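Local coordinates for Mlr6093 protein (PDB 2QJ8) that is probably a zinc-dependent hydrolase of the aspartoacylase family, acting on ester bonds or on linear amides, at residues A[158-161]-A[162-165]. Sequence-based numbering, arbitrary orientation. Where two conformers were deposited one is given.
Sequences IADI and DQMT
Asp160 occupies the N-cap position where the loop after strand 152-155 enters helix 161-172: its OD1 accepts from Gln163 N at 3.0 Å, the amide arriving nearly along the carboxylate's C-O direction. With CG anti to the backbone N (chi1 -168°), and thus beside its own carbonyl carbon, OD1 reaches the amide of Gln163 at the helix end. In the backbone, Asp160 O receives Met164 N at 3.0 Å and Ile161 O receives Thr165 N at 2.9 Å. Ile161 O is gripped twice, because Thr165 OG1 donates to it as well, at 2.6 Å from above the carbonyl plane.

Side-chain packing continues beside the cap. Ile158 CG1 lies 3.8 Å from CB of selenomethionine Met164, while the Ile158 CD1 methyl lies against the amide oxygen, 3.3 Å from Gln163 OE1, the two side chains crossing nearly at right angles. Gln163 extends from the helix to give NE2 to the carbonyls of Lys200 and Val195, and Ile158 packs on Phe191 and Val195 of helix 190-197. With an alanine in place of Gln163, both carbonyls would probably lose this donor and the Ile158 methyl part of its cover. The carboxylate's negative charge would probably also interact favourably with the positive end of the helix dipole at this surface-lying start.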
loop_
_atom_site.group_PDB
_atom_site.type_symbol
_atom_site.label_atom_id
_atom_site.label_comp_id
_atom_site.label_asym_id
_atom_site.label_seq_id
_atom_site.Cartn_x
_atom_site.Cartn_y
_atom_site.Cartn_z
ATOM N N ILE A 158 -28.080 9.017 -9.442
ATOM C CA ILE A 158 -28.703 10.316 -9.158
ATOM C C ILE A 158 -30.089 10.388 -9.815
ATOM O O ILE A 158 -30.360 9.670 -10.794
ATOM C CB ILE A 158 -27.785 11.506 -9.552
ATOM C CG1 ILE A 158 -27.550 11.575 -11.069
ATOM C CG2 ILE A 158 -26.442 11.408 -8.747
ATOM C CD1 ILE A 158 -26.915 12.865 -11.527
ATOM N N ALA A 159 -30.952 11.253 -9.267
ATOM C CA ALA A 159 -32.339 11.379 -9.711
ATOM C C ALA A 159 -32.519 12.017 -11.079
ATOM O O ALA A 159 -33.531 11.731 -11.735
ATOM C CB ALA A 159 -33.190 12.127 -8.651
ATOM N N ASP A 160 -31.580 12.875 -11.501
ATOM C CA ASP A 160 -31.654 13.514 -12.829
ATOM C C ASP A 160 -31.220 12.477 -13.886
ATOM O O ASP A 160 -30.020 12.190 -14.038
ATOM C CB ASP A 160 -30.816 14.774 -12.887
ATOM C CG ASP A 160 -31.091 15.574 -14.110
ATOM O OD1 ASP A 160 -30.556 15.213 -15.165
ATOM O OD2 ASP A 160 -31.860 16.560 -14.017
ATOM N N ILE A 161 -32.210 11.967 -14.620
ATOM C CA ILE A 161 -32.038 10.853 -15.567
ATOM C C ILE A 161 -31.071 11.169 -16.711
ATOM O O ILE A 161 -30.187 10.379 -16.974
ATOM C CB ILE A 161 -33.386 10.356 -16.132
ATOM C CG1 ILE A 161 -34.316 9.854 -15.010
ATOM C CG2 ILE A 161 -33.150 9.222 -17.129
ATOM C CD1 ILE A 161 -35.802 9.753 -15.419
ATOM N N ASP A 162 -31.232 12.311 -17.377
ATOM C CA ASP A 162 -30.293 12.706 -18.449
ATOM C C ASP A 162 -28.863 12.864 -17.970
ATOM O O ASP A 162 -27.939 12.400 -18.626
ATOM C CB ASP A 162 -30.716 14.017 -19.113
ATOM C CG ASP A 162 -31.954 13.878 -19.941
ATOM O OD1 ASP A 162 -32.428 12.731 -20.153
ATOM O OD2 ASP A 162 -32.461 14.926 -20.386
ATOM N N GLN A 163 -28.677 13.514 -16.833
ATOM C CA GLN A 163 -27.335 13.701 -16.309
ATOM C C GLN A 163 -26.692 12.365 -15.981
ATOM O O GLN A 163 -25.503 12.175 -16.262
ATOM C CB GLN A 163 -27.358 14.603 -15.078
ATOM C CG GLN A 163 -25.990 15.016 -14.600
ATOM C CD GLN A 163 -26.026 15.862 -13.365
ATOM O OE1 GLN A 163 -27.035 15.918 -12.639
ATOM N NE2 GLN A 163 -24.908 16.520 -13.095
HETATM N N MSE A 164 -27.476 11.456 -15.387
HETATM C CA MSE A 164 -26.970 10.133 -15.029
HETATM C C MSE A 164 -26.617 9.356 -16.288
HETATM O O MSE A 164 -25.544 8.770 -16.355
HETATM C CB MSE A 164 -27.966 9.347 -14.168
HETATM C CG MSE A 164 -27.473 7.946 -13.755
HETATM SE SE MSE A 164 -28.617 7.038 -12.482
HETATM C CE MSE A 164 -30.356 7.200 -13.369
ATOM N N THR A 165 -27.501 9.374 -17.270
ATOM C CA THR A 165 -27.285 8.680 -18.545
ATOM C C THR A 165 -26.037 9.190 -19.286
ATOM O O THR A 165 -25.234 8.394 -19.794
ATOM C CB THR A 165 -28.516 8.845 -19.452
ATOM O OG1 THR A 165 -29.695 8.514 -18.713
ATOM C CG2 THR A 165 -28.418 7.955 -20.686
#